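PDB 3HX6: type 4 fimbrial biogenesis protein PilY1 from Pseudomonas aeruginosa, which primes type IV pilus assembly, takes part in calcium-dependent regulation of pilus retraction and twitching motility, and contributes to adhesion to host cells. Local coordinates for residues S51-G56 and D137-V142; A58-Y63 and V142-F147; G275-F280 and Q313-A318; A365-G370 and L387-L392. The protein carries 3 engineered substitutions. All blocks are in the same frame, centred on the assembly; numbering follows the deposited sequence.

Contact 1 (S51-G56 and D137-V142)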
loop_
_atom_site.group_PDB
_atom_site.type_symbol
_atom_site.label_atom_id
_atom_site.label_comp_id
_atom_site.label_asym_id
_atom_site.label_seq_id
_atom_site.Cartn_x
_atom_site.Cartn_y
_atom_site.Cartn_z
ATOM N N SER A 51 -14.858 -11.148 -9.840
ATOM C CA SER A 51 -14.319 -10.736 -8.508
ATOM C C SER A 51 -13.077 -9.855 -8.670
ATOM O O SER A 51 -13.052 -8.718 -8.195
ATOM C CB SER A 51 -13.991 -11.974 -7.666
ATOM O OG SER A 51 -13.481 -11.617 -6.389
ATOM N N PRO A 52 -12.029 -10.363 -9.348
ATOM C CA PRO A 52 -10.820 -9.551 -9.532
ATOM C C PRO A 52 -11.119 -8.337 -10.411
ATOM O O PRO A 52 -10.231 -7.540 -10.717
ATOM C CB PRO A 52 -9.851 -10.513 -10.226
ATOM C CG PRO A 52 -10.329 -11.863 -9.794
ATOM C CD PRO A 52 -11.822 -11.715 -9.895
ATOM N N ALA A 53 -12.379 -8.215 -10.819
ATOM C CA ALA A 53 -12.809 -7.117 -11.671
ATOM C C ALA A 53 -13.504 -6.015 -10.879
ATOM O O ALA A 53 -14.720 -5.847 -10.959
ATOM C CB ALA A 53 -13.743 -7.643 -12.757
ATOM N N THR A 54 -12.725 -5.270 -10.108
ATOM C CA THR A 54 -13.273 -4.175 -9.323
ATOM C C THR A 54 -12.902 -2.838 -9.956
ATOM O O THR A 54 -11.777 -2.649 -10.414
ATOM C CB THR A 54 -12.753 -4.200 -7.873
ATOM O OG1 THR A 54 -13.181 -3.008 -7.197
ATOM C CG2 THR A 54 -11.236 -4.290 -7.848
ATOM N N VAL A 55 -13.857 -1.916 -9.987
ATOM C CA VAL A 55 -13.618 -0.604 -10.572
ATOM C C VAL A 55 -13.785 0.518 -9.554
ATOM O O VAL A 55 -14.904 0.926 -9.238
ATOM C CB VAL A 55 -14.570 -0.344 -11.759
ATOM C CG1 VAL A 55 -14.340 1.052 -12.308
ATOM C CG2 VAL A 55 -14.341 -1.389 -12.848
ATOM N N GLY A 56 -12.657 1.008 -9.049
ATOM C CA GLY A 56 -12.669 2.093 -8.087
ATOM C C GLY A 56 -11.835 3.257 -8.591
ATOM O O GLY A 56 -12.338 4.127 -9.303
ATOM N N ASP A 137 -17.677 -19.802 -15.311
ATOM C CA ASP A 137 -18.355 -18.508 -15.221
ATOM C C ASP A 137 -17.326 -17.409 -15.455
ATOM O O ASP A 137 -17.635 -16.351 -16.000
ATOM C CB ASP A 137 -19.008 -18.324 -13.846
ATOM C CG ASP A 137 -20.172 -19.274 -13.623
ATOM O OD1 ASP A 137 -20.828 -19.642 -14.618
ATOM O OD2 ASP A 137 -20.437 -19.638 -12.455
ATOM N N GLY A 138 -16.097 -17.680 -15.029
ATOM C CA GLY A 138 -15.012 -16.739 -15.209
ATOM C C GLY A 138 -15.171 -15.386 -14.547
ATOM O O GLY A 138 -15.953 -15.206 -13.615
ATOM N N SER A 139 -14.400 -14.432 -15.047
ATOM C CA SER A 139 -14.410 -13.074 -14.538
ATOM C C SER A 139 -14.070 -12.125 -15.678
ATOM O O SER A 139 -13.176 -12.400 -16.476
ATOM C CB SER A 139 -13.370 -12.932 -13.424
ATOM O OG SER A 139 -13.305 -11.598 -12.958
ATOM N N PRO A 140 -14.790 -11.000 -15.779
ATOM C CA PRO A 140 -14.482 -10.065 -16.863
ATOM C C PRO A 140 -13.179 -9.321 -16.582
ATOM O O PRO A 140 -12.643 -9.376 -15.473
ATOM C CB PRO A 140 -15.688 -9.134 -16.862
ATOM C CG PRO A 140 -16.046 -9.074 -15.407
ATOM C CD PRO A 140 -15.941 -10.529 -14.988
ATOM N N VAL A 141 -12.672 -8.639 -17.596
ATOM C CA VAL A 141 -11.447 -7.867 -17.457
ATOM C C VAL A 141 -11.805 -6.384 -17.442
ATOM O O VAL A 141 -12.573 -5.920 -18.286
ATOM C CB VAL A 141 -10.495 -8.136 -18.639
ATOM C CG1 VAL A 141 -9.407 -7.071 -18.691
ATOM C CG2 VAL A 141 -9.878 -9.516 -18.500
ATOM N N VAL A 142 -11.275 -5.645 -16.473
ATOM C CA VAL A 142 -11.531 -4.211 -16.409
ATOM C C VAL A 142 -10.186 -3.512 -16.547
ATOM O O VAL A 142 -9.189 -3.967 -15.996
ATOM C CB VAL A 142 -12.193 -3.782 -15.072
ATOM C CG1 VAL A 142 -13.519 -4.513 -14.893
ATOM C CG2 VAL A 142 -11.262 -4.064 -13.899
#
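Ser139 opens the contact by setting its hydroxyl against the CD end of Pro52. Its chi1 of 177° swings OG beside its own carbonyl carbon and out toward the facing segment, where it lies 3.4 Å from Pro52 CD. The same hydroxyl makes a weak hydrogen bond of 3.4 Å to Pro140 O within its own segment, and its small size suits a partly exposed position. Pro140 comes next and presents two surfaces to the buried Ala53. Its O lies 3.4 Å from Ala53 CB, and its CG touches the same methyl at 3.8 Å. Alanine suits the spot because a single methyl fills the short gap between the chains. Val142 makes the largest contribution of the second segment. CG1 is wedged between two partners, 3.8 Å from Ala53 CB and 3.8 Å from Val55 CG2, and the two valine side chains cross obliquely. The other branch, CG2, lies against the backbone, 3.8 Å from Thr54 O. Branched valines let one side chain cover both the methyls and the peptide opposite. The segments thus meet through van der Waals packing between two four-stranded sheets of the beta-propeller. Strand 54-55 is paired with strand 87-91, whose Tyr89 also touches Val55 and Pro140, while strand 141-147 is paired with strand 150-158, from which Thr153 covers Val55 and Leu155 packs on Pro140 and Val142.

Contact 2 (A58-Y63 and V142-F147); sequences AQYLTY and VADAFF
Gln59 reaches Asp144 because its CG is turned away from the backbone N (chi1 166°) and the chain runs on extended, carrying OE1 to the main chain of strand 141-147. There OE1 accepts the N-H of Asp144 at 2.8 Å, in a nearly straight bond. Asp144 answers with its side chain: chi1 of -75° sets the carboxylate beside its own N, and OD2 takes the N-H of Gln59 at 2.6 Å, approached from 41° above the carboxylate plane. The residues therefore grip each other twice, each by side chain to backbone, and glutamine is long enough to span the gap between the chains. Asp144 lies on strand 141-147, an edge strand of a four-stranded propeller blade, and its buried carboxylate is well supplied with donors: Tyr74 OH also binds OD2, and Thr153 OG1 on the adjacent strand binds OD1. Tyr74 OH bonds to Tyr60 N as well, tying the loop to the same site. Tyr60 lies alongside Asp144 with ring and carboxylate planes almost perpendicular. Asp144 O lies at the ring edge, 2.9 Å from Tyr60 OH, while Asp144 CB comes within 3.5 Å of Tyr60 CE2. Gln59 CB sits over the centre of one ring face. The small Ala143 lets the amide come close, its CB 3.3 Å from Gln59 OE1. Beyond the loop, Tyr63 makes backbone hydrogen bonds to the second subunit.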
loop_
_atom_site.group_PDB
_atom_site.type_symbol
_atom_site.label_atom_id
_atom_site.label_comp_id
_atom_site.label_asym_id
_atom_site.label_seq_id
_atom_site.Cartn_x
_atom_site.Cartn_y
_atom_site.Cartn_z
ATOM N N ALA A 58 -8.351 5.056 -10.567
ATOM C CA ALA A 58 -7.717 4.927 -11.872
ATOM C C ALA A 58 -6.755 3.751 -11.751
ATOM O O ALA A 58 -6.149 3.539 -10.699
ATOM C CB ALA A 58 -6.961 6.196 -12.224
ATOM N N GLN A 59 -6.621 2.988 -12.826
ATOM C CA GLN A 59 -5.758 1.821 -12.815
ATOM C C GLN A 59 -4.263 2.109 -12.825
ATOM O O GLN A 59 -3.490 1.384 -12.207
ATOM C CB GLN A 59 -6.109 0.911 -13.997
ATOM C CG GLN A 59 -5.070 -0.159 -14.288
ATOM C CD GLN A 59 -5.493 -1.099 -15.400
ATOM O OE1 GLN A 59 -6.144 -0.691 -16.363
ATOM N NE2 GLN A 59 -5.106 -2.365 -15.282
ATOM N N TYR A 60 -3.852 3.169 -13.511
ATOM C CA TYR A 60 -2.429 3.475 -13.619
ATOM C C TYR A 60 -1.965 4.691 -12.833
ATOM O O TYR A 60 -2.765 5.444 -12.283
ATOM C CB TYR A 60 -2.056 3.692 -15.092
ATOM C CG TYR A 60 -2.675 2.708 -16.066
ATOM C CD1 TYR A 60 -2.398 1.344 -15.987
ATOM C CD2 TYR A 60 -3.543 3.145 -17.068
ATOM C CE1 TYR A 60 -2.975 0.434 -16.885
ATOM C CE2 TYR A 60 -4.122 2.247 -17.969
ATOM C CZ TYR A 60 -3.837 0.892 -17.872
ATOM O OH TYR A 60 -4.430 -0.005 -18.742
ATOM N N LEU A 61 -0.649 4.857 -12.788
ATOM C CA LEU A 61 -0.041 6.003 -12.138
ATOM C C LEU A 61 0.150 6.979 -13.282
ATOM O O LEU A 61 0.610 6.601 -14.362
ATOM C CB LEU A 61 1.312 5.640 -11.529
ATOM C CG LEU A 61 1.286 4.758 -10.278
ATOM C CD1 LEU A 61 2.703 4.572 -9.774
ATOM C CD2 LEU A 61 0.416 5.399 -9.200
ATOM N N THR A 62 -0.208 8.231 -13.050
ATOM C CA THR A 62 -0.100 9.244 -14.079
ATOM C C THR A 62 1.232 9.301 -14.823
ATOM O O THR A 62 1.246 9.446 -16.043
ATOM C CB THR A 62 -0.417 10.630 -13.504
ATOM O OG1 THR A 62 -1.786 10.659 -13.087
ATOM C CG2 THR A 62 -0.193 11.707 -14.553
ATOM N N TYR A 63 2.351 9.178 -14.117
ATOM C CA TYR A 63 3.631 9.261 -14.807
ATOM C C TYR A 63 3.822 8.149 -15.828
ATOM O O TYR A 63 4.677 8.249 -16.703
ATOM C CB TYR A 63 4.798 9.274 -13.810
ATOM C CG TYR A 63 5.278 7.923 -13.342
ATOM C CD1 TYR A 63 4.519 7.149 -12.469
ATOM C CD2 TYR A 63 6.514 7.432 -13.753
ATOM C CE1 TYR A 63 4.986 5.918 -12.010
ATOM C CE2 TYR A 63 6.988 6.207 -13.305
ATOM C CZ TYR A 63 6.223 5.457 -12.434
ATOM O OH TYR A 63 6.702 4.249 -11.983
ATOM N N VAL A 142 -11.275 -5.645 -16.473
ATOM C CA VAL A 142 -11.531 -4.211 -16.409
ATOM C C VAL A 142 -10.186 -3.512 -16.547
ATOM O O VAL A 142 -9.189 -3.967 -15.996
ATOM C CB VAL A 142 -12.193 -3.782 -15.072
ATOM C CG1 VAL A 142 -13.519 -4.513 -14.893
ATOM C CG2 VAL A 142 -11.262 -4.064 -13.899
ATOM N N ALA A 143 -10.154 -2.418 -17.290
ATOM C CA ALA A 143 -8.907 -1.698 -17.475
ATOM C C ALA A 143 -9.181 -0.288 -17.946
ATOM O O ALA A 143 -10.280 0.022 -18.409
ATOM C CB ALA A 143 -8.028 -2.427 -18.497
ATOM N N ASP A 144 -8.184 0.577 -17.797
ATOM C CA ASP A 144 -8.311 1.944 -18.267
ATOM C C ASP A 144 -7.770 1.937 -19.687
ATOM O O ASP A 144 -6.768 1.282 -19.973
ATOM C CB ASP A 144 -7.498 2.903 -17.395
ATOM C CG ASP A 144 -8.154 3.164 -16.052
ATOM O OD1 ASP A 144 -9.342 2.820 -15.900
ATOM O OD2 ASP A 144 -7.490 3.720 -15.156
ATOM N N ALA A 145 -8.452 2.633 -20.585
ATOM C CA ALA A 145 -8.024 2.692 -21.971
ATOM C C ALA A 145 -8.330 4.071 -22.529
ATOM O O ALA A 145 -9.181 4.785 -22.011
ATOM C CB ALA A 145 -8.739 1.615 -22.792
ATOM N N PHE A 146 -7.636 4.436 -23.593
ATOM C CA PHE A 146 -7.834 5.735 -24.206
ATOM C C PHE A 146 -8.401 5.584 -25.609
ATOM O O PHE A 146 -7.856 4.846 -26.428
ATOM C CB PHE A 146 -6.497 6.479 -24.245
ATOM C CG PHE A 146 -6.599 7.911 -24.682
ATOM C CD1 PHE A 146 -6.403 8.263 -26.012
ATOM C CD2 PHE A 146 -6.846 8.918 -23.751
ATOM C CE1 PHE A 146 -6.443 9.600 -26.412
ATOM C CE2 PHE A 146 -6.890 10.260 -24.137
ATOM C CZ PHE A 146 -6.687 10.600 -25.470
ATOM N N PHE A 147 -9.513 6.268 -25.867
ATOM C CA PHE A 147 -10.147 6.255 -27.178
ATOM C C PHE A 147 -11.224 7.342 -27.206
ATOM O O PHE A 147 -11.679 7.806 -26.158
ATOM C CB PHE A 147 -10.725 4.868 -27.489
ATOM C CG PHE A 147 -11.782 4.410 -26.529
ATOM C CD1 PHE A 147 -13.118 4.748 -26.731
ATOM C CD2 PHE A 147 -11.448 3.616 -25.433
ATOM C CE1 PHE A 147 -14.113 4.302 -25.857
ATOM C CE2 PHE A 147 -12.437 3.163 -24.551
ATOM C CZ PHE A 147 -13.772 3.507 -24.767
#

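Contact 3 (G275-F280 and Q313-A318); sequences GNLWRF and QPLYSA
Leu277 and Tyr316 form a hydrogen-bonded antiparallel pair, the N-H of Leu277 meeting Tyr316 O at 2.7 Å. Further backbone bonds flank it: Ala318 N gives its hydrogen to Gly275 O, also at 2.7 Å, and Leu315 N donates to Leu277 O at 2.8 Å, the last distinctly bent (132° at the hydrogen). Glycine suits position 275 twice over: its phi of 90° would press a CB against the preceding carbonyl, and Ala318 O occupies the place where that CB would lie. Two residues of one strand, Leu315 and Tyr316, stand opposite the single Leu277, a classic beta bulge, here interrupting the edge strand 307-317 of a four-stranded propeller blade as it pairs with strand 276-281. Among polar side chains, Asn276 and Ser317 form the neighbouring non-hydrogen-bonded pair and reinforce it: Ser317 OG donates to Asn276 OD1 at 2.8 Å, within the carbonyl plane. A water takes the N-H of Arg279 at 3.0 Å and lies close to Gln313 O, bridging the chains beyond the bulge. Ring contacts gather on Trp278. Its CG is anti to the carbonyl carbon (chi1 -55°), which lays the indole beside Pro314. Pro314 CB lies over the six-membered ring, 3.7 Å from the centroid, a CH-pi contact for which a flat indole and a rigid pyrrolidine are well matched; Asn276 CB shares that face, and NE1 bonds to Asp272. The two leucines lie side by side, pointing the same way, Leu277 CD1 being 4.1 Å from Leu315 CD2. Val345 packs against both.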
loop_
_atom_site.group_PDB
_atom_site.type_symbol
_atom_site.label_atom_id
_atom_site.label_comp_id
_atom_site.label_asym_id
_atom_site.label_seq_id
_atom_site.Cartn_x
_atom_site.Cartn_y
_atom_site.Cartn_z
ATOM N N GLY A 275 -0.543 -26.798 -27.064
ATOM C CA GLY A 275 0.664 -26.745 -26.265
ATOM C C GLY A 275 1.755 -25.876 -26.851
ATOM O O GLY A 275 2.879 -25.860 -26.347
ATOM N N ASN A 276 1.447 -25.154 -27.922
ATOM C CA ASN A 276 2.445 -24.283 -28.528
ATOM C C ASN A 276 2.450 -22.942 -27.810
ATOM O O ASN A 276 1.392 -22.392 -27.521
ATOM C CB ASN A 276 2.126 -24.042 -30.002
ATOM C CG ASN A 276 2.040 -25.323 -30.789
ATOM O OD1 ASN A 276 3.041 -26.014 -30.977
ATOM N ND2 ASN A 276 0.835 -25.657 -31.248
ATOM N N LEU A 277 3.638 -22.421 -27.515
ATOM C CA LEU A 277 3.744 -21.114 -26.872
ATOM C C LEU A 277 4.165 -20.183 -28.006
ATOM O O LEU A 277 5.309 -20.221 -28.471
ATOM C CB LEU A 277 4.801 -21.132 -25.760
ATOM C CG LEU A 277 4.846 -19.960 -24.764
ATOM C CD1 LEU A 277 5.157 -18.658 -25.489
ATOM C CD2 LEU A 277 3.520 -19.862 -24.020
ATOM N N TRP A 278 3.235 -19.356 -28.458
ATOM C CA TRP A 278 3.508 -18.453 -29.566
ATOM C C TRP A 278 3.922 -17.055 -29.153
ATOM O O TRP A 278 3.544 -16.580 -28.089
ATOM C CB TRP A 278 2.264 -18.304 -30.448
ATOM C CG TRP A 278 1.702 -19.585 -30.956
ATOM C CD1 TRP A 278 0.659 -20.293 -30.430
ATOM C CD2 TRP A 278 2.163 -20.326 -32.089
ATOM N NE1 TRP A 278 0.439 -21.436 -31.172
ATOM C CE2 TRP A 278 1.350 -21.480 -32.195
ATOM C CE3 TRP A 278 3.188 -20.126 -33.029
ATOM C CZ2 TRP A 278 1.530 -22.434 -33.205
ATOM C CZ3 TRP A 278 3.367 -21.076 -34.038
ATOM C CH2 TRP A 278 2.539 -22.217 -34.116
ATOM N N ARG A 279 4.721 -16.408 -29.996
ATOM C CA ARG A 279 5.070 -15.019 -29.757
ATOM C C ARG A 279 4.625 -14.308 -31.023
ATOM O O ARG A 279 4.668 -14.879 -32.122
ATOM C CB ARG A 279 6.563 -14.780 -29.549
ATOM C CG ARG A 279 6.801 -13.390 -28.936
ATOM C CD ARG A 279 8.266 -12.987 -28.890
ATOM N NE ARG A 279 8.764 -12.574 -30.196
ATOM C CZ ARG A 279 10.018 -12.196 -30.423
ATOM N NH1 ARG A 279 10.898 -12.182 -29.426
ATOM N NH2 ARG A 279 10.392 -11.820 -31.637
ATOM N N PHE A 280 4.184 -13.069 -30.863
ATOM C CA PHE A 280 3.719 -12.265 -31.975
ATOM C C PHE A 280 4.463 -10.944 -31.904
ATOM O O PHE A 280 4.630 -10.386 -30.822
ATOM C CB PHE A 280 2.213 -12.012 -31.842
ATOM C CG PHE A 280 1.380 -13.272 -31.780
ATOM C CD1 PHE A 280 0.779 -13.782 -32.923
ATOM C CD2 PHE A 280 1.203 -13.947 -30.569
ATOM C CE1 PHE A 280 0.007 -14.950 -32.871
ATOM C CE2 PHE A 280 0.436 -15.116 -30.501
ATOM C CZ PHE A 280 -0.164 -15.619 -31.657
ATOM N N GLN A 313 7.124 -19.997 -36.344
ATOM C CA GLN A 313 7.532 -21.089 -35.474
ATOM C C GLN A 313 7.210 -20.682 -34.040
ATOM O O GLN A 313 7.415 -19.530 -33.657
ATOM C CB GLN A 313 9.038 -21.330 -35.581
ATOM C CG GLN A 313 9.538 -22.529 -34.772
ATOM C CD GLN A 313 11.052 -22.547 -34.638
ATOM O OE1 GLN A 313 11.764 -21.856 -35.379
ATOM N NE2 GLN A 313 11.555 -23.343 -33.697
ATOM N N PRO A 314 6.698 -21.617 -33.228
ATOM C CA PRO A 314 6.383 -21.263 -31.841
ATOM C C PRO A 314 7.670 -21.218 -31.024
ATOM O O PRO A 314 8.656 -21.880 -31.363
ATOM C CB PRO A 314 5.452 -22.391 -31.402
ATOM C CG PRO A 314 6.001 -23.579 -32.175
ATOM C CD PRO A 314 6.246 -22.984 -33.548
ATOM N N LEU A 315 7.675 -20.424 -29.960
ATOM C CA LEU A 315 8.855 -20.332 -29.109
ATOM C C LEU A 315 9.142 -21.711 -28.529
ATOM O O LEU A 315 10.297 -22.089 -28.321
ATOM C CB LEU A 315 8.604 -19.362 -27.951
ATOM C CG LEU A 315 9.747 -19.177 -26.949
ATOM C CD1 LEU A 315 10.839 -18.290 -27.569
ATOM C CD2 LEU A 315 9.211 -18.528 -25.684
ATOM N N TYR A 316 8.071 -22.456 -28.278
ATOM C CA TYR A 316 8.174 -23.772 -27.665
ATOM C C TYR A 316 6.876 -24.565 -27.874
ATOM O O TYR A 316 5.815 -23.985 -28.117
ATOM C CB TYR A 316 8.433 -23.574 -26.163
ATOM C CG TYR A 316 8.821 -24.814 -25.398
ATOM C CD1 TYR A 316 7.872 -25.553 -24.685
ATOM C CD2 TYR A 316 10.142 -25.266 -25.404
ATOM C CE1 TYR A 316 8.236 -26.721 -23.994
ATOM C CE2 TYR A 316 10.513 -26.424 -24.721
ATOM C CZ TYR A 316 9.563 -27.145 -24.022
ATOM O OH TYR A 316 9.952 -28.286 -23.354
ATOM N N SER A 317 6.973 -25.890 -27.804
ATOM C CA SER A 317 5.805 -26.763 -27.928
ATOM C C SER A 317 5.869 -27.717 -26.742
ATOM O O SER A 317 6.760 -28.569 -26.660
ATOM C CB SER A 317 5.839 -27.544 -29.239
ATOM O OG SER A 317 5.639 -26.684 -30.342
ATOM N N ALA A 318 4.922 -27.556 -25.825
ATOM C CA ALA A 318 4.857 -28.349 -24.605
ATOM C C ALA A 318 4.282 -29.755 -24.741
ATOM O O ALA A 318 3.160 -29.940 -25.209
ATOM C CB ALA A 318 4.064 -27.574 -23.538
HETATM O O HOH W 1 5.743 -17.725 -32.537
#

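Contact 4 (A365-G370 and L387-L392); sequences AQTLYG and LTRGNL
Gly370 and Leu392 mark the nearest approach of the two backbones, yet their CA atoms are still 8.4 Å apart, so side chains have to span the gap. One segment runs out into the extended strand 367-373. The other makes a 3-10 turn over residues 389-391, steadied by the bond from Asn391 N to Thr388 O and by Asn391 OD1, which takes the N-H of Thr388 at 2.8 Å. From this turn Arg389 stretches toward the strand, its chain extended from CG to NE, a reach that suits a long side chain. NH2 donates to Tyr369 OH at 3.3 Å in a bent bond, the phenol lying 30° out of the guanidinium plane, and ring and guanidinium stand nearly perpendicular. Tyr369 OH is also hydrogen-bonded to Gln326 NE2. Thr367 OG1 lies 2.9 Å from Arg389 NH2, at the guanidinium edge. Both have a stronger partner in Asp437: Arg389 NH2 forms a salt bridge with its OD1, and Thr367 OG1 bonds to the same oxygen, so the arginine's charge is probably balanced there by Asp437. The chi1 of -49° at Thr367 also places CG2 3.5 Å above one face of the Tyr369 ring. Leu392 adds an apolar contact, its CD1 meeting the ring edge at CD2, 4.1 Å away. The loop before strand 392-405 is thus held against a mixed sheet of the propeller domain, in which strand 367-373 runs between strands 343-348 and 433-437; Asp437 comes from the latter, and Tyr316 of strand 307-317 packs against Tyr369, Arg389 and Leu392.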
loop_
_atom_site.group_PDB
_atom_site.type_symbol
_atom_site.label_atom_id
_atom_site.label_comp_id
_atom_site.label_asym_id
_atom_site.label_seq_id
_atom_site.Cartn_x
_atom_site.Cartn_y
_atom_site.Cartn_z
ATOM N N ALA A 365 1.433 -35.762 -16.297
ATOM C CA ALA A 365 1.627 -34.581 -15.479
ATOM C C ALA A 365 1.529 -33.325 -16.328
ATOM O O ALA A 365 1.876 -33.336 -17.510
ATOM C CB ALA A 365 2.991 -34.635 -14.815
ATOM N N GLN A 366 1.023 -32.255 -15.725
ATOM C CA GLN A 366 0.959 -30.973 -16.398
ATOM C C GLN A 366 2.292 -30.354 -15.984
ATOM O O GLN A 366 2.929 -30.835 -15.044
ATOM C CB GLN A 366 -0.237 -30.151 -15.920
ATOM C CG GLN A 366 -1.562 -30.704 -16.419
ATOM C CD GLN A 366 -1.547 -30.994 -17.914
ATOM O OE1 GLN A 366 -1.173 -30.143 -18.724
ATOM N NE2 GLN A 366 -1.954 -32.200 -18.285
ATOM N N THR A 367 2.711 -29.289 -16.650
ATOM C CA THR A 367 4.028 -28.748 -16.363
ATOM C C THR A 367 4.145 -27.233 -16.364
ATOM O O THR A 367 3.367 -26.543 -17.018
ATOM C CB THR A 367 5.025 -29.310 -17.419
ATOM O OG1 THR A 367 4.856 -30.732 -17.518
ATOM C CG2 THR A 367 6.460 -28.988 -17.056
ATOM N N LEU A 368 5.129 -26.731 -15.620
ATOM C CA LEU A 368 5.427 -25.302 -15.575
ATOM C C LEU A 368 6.753 -25.180 -16.316
ATOM O O LEU A 368 7.707 -25.891 -15.997
ATOM C CB LEU A 368 5.616 -24.802 -14.143
ATOM C CG LEU A 368 5.845 -23.283 -14.083
ATOM C CD1 LEU A 368 4.609 -22.560 -14.637
ATOM C CD2 LEU A 368 6.124 -22.847 -12.634
ATOM N N TYR A 369 6.809 -24.294 -17.303
ATOM C CA TYR A 369 8.020 -24.105 -18.090
ATOM C C TYR A 369 8.578 -22.701 -17.994
ATOM O O TYR A 369 7.838 -21.735 -17.814
ATOM C CB TYR A 369 7.760 -24.378 -19.581
ATOM C CG TYR A 369 7.351 -25.791 -19.918
ATOM C CD1 TYR A 369 6.007 -26.145 -20.005
ATOM C CD2 TYR A 369 8.312 -26.775 -20.160
ATOM C CE1 TYR A 369 5.624 -27.444 -20.326
ATOM C CE2 TYR A 369 7.944 -28.081 -20.479
ATOM C CZ TYR A 369 6.601 -28.408 -20.562
ATOM O OH TYR A 369 6.228 -29.692 -20.875
ATOM N N GLY A 370 9.895 -22.614 -18.145
ATOM C CA GLY A 370 10.592 -21.345 -18.152
ATOM C C GLY A 370 11.478 -21.422 -19.386
ATOM O O GLY A 370 12.507 -22.094 -19.365
ATOM N N LEU A 387 13.396 -26.217 -28.961
ATOM C CA LEU A 387 13.775 -26.850 -27.710
ATOM C C LEU A 387 12.861 -27.969 -27.257
ATOM O O LEU A 387 11.704 -28.072 -27.666
ATOM C CB LEU A 387 13.856 -25.809 -26.587
ATOM C CG LEU A 387 14.795 -24.610 -26.726
ATOM C CD1 LEU A 387 16.217 -25.093 -26.925
ATOM C CD2 LEU A 387 14.365 -23.751 -27.884
ATOM N N THR A 388 13.414 -28.788 -26.374
ATOM C CA THR A 388 12.733 -29.932 -25.793
ATOM C C THR A 388 13.125 -29.915 -24.315
ATOM O O THR A 388 13.999 -29.149 -23.918
ATOM C CB THR A 388 13.226 -31.245 -26.479
ATOM O OG1 THR A 388 12.478 -31.468 -27.687
ATOM C CG2 THR A 388 13.078 -32.432 -25.566
ATOM N N ARG A 389 12.475 -30.736 -23.501
ATOM C CA ARG A 389 12.808 -30.804 -22.084
ATOM C C ARG A 389 14.303 -31.062 -21.900
ATOM O O ARG A 389 14.888 -30.667 -20.892
ATOM C CB ARG A 389 12.019 -31.929 -21.415
ATOM C CG ARG A 389 10.528 -31.694 -21.378
ATOM C CD ARG A 389 9.806 -32.893 -20.788
ATOM N NE ARG A 389 8.440 -32.537 -20.437
ATOM C CZ ARG A 389 7.890 -32.771 -19.254
ATOM N NH1 ARG A 389 8.587 -33.374 -18.301
ATOM N NH2 ARG A 389 6.650 -32.370 -19.018
ATOM N N GLY A 390 14.909 -31.735 -22.878
ATOM C CA GLY A 390 16.328 -32.053 -22.816
ATOM C C GLY A 390 17.235 -30.835 -22.762
ATOM O O GLY A 390 18.352 -30.904 -22.241
ATOM N N ASN A 391 16.763 -29.715 -23.302
ATOM C CA ASN A 391 17.545 -28.480 -23.297
ATOM C C ASN A 391 17.252 -27.658 -22.050
ATOM O O ASN A 391 17.774 -26.555 -21.889
ATOM C CB ASN A 391 17.201 -27.634 -24.516
ATOM C CG ASN A 391 17.264 -28.421 -25.801
ATOM O OD1 ASN A 391 16.238 -28.696 -26.421
ATOM N ND2 ASN A 391 18.470 -28.802 -26.203
ATOM N N LEU A 392 16.416 -28.198 -21.170
ATOM C CA LEU A 392 16.023 -27.482 -19.964
ATOM C C LEU A 392 16.463 -28.187 -18.691
ATOM O O LEU A 392 16.722 -29.386 -18.693
ATOM C CB LEU A 392 14.495 -27.323 -19.944
ATOM C CG LEU A 392 13.829 -26.868 -21.247
ATOM C CD1 LEU A 392 12.315 -26.861 -21.074
ATOM C CD2 LEU A 392 14.339 -25.487 -21.635
#

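How the contacts relate
The contacts form two groups on opposite sides of the chain's centre. Contacts 1 and 2 lie 15 Å apart between centres and share Val142 and strand 141-147; their first segments follow each other in the chain. Contacts 3 and 4, later in sequence, are 12 Å apart and touch directly, Tyr316 OH lying 3.5 Å from Tyr369 CE2. Between the groups, centres are 28 to 36 Å apart. Contact 3 lies within the sheet whose calcium-binding loop holds Asp258 to Asp266; contact 4 holds the loop before strand 392-405 against strand 367-373 of the mixed sheet that follows. The groups thus join neighbouring pieces of the propeller at two separate places, one near its start, one late.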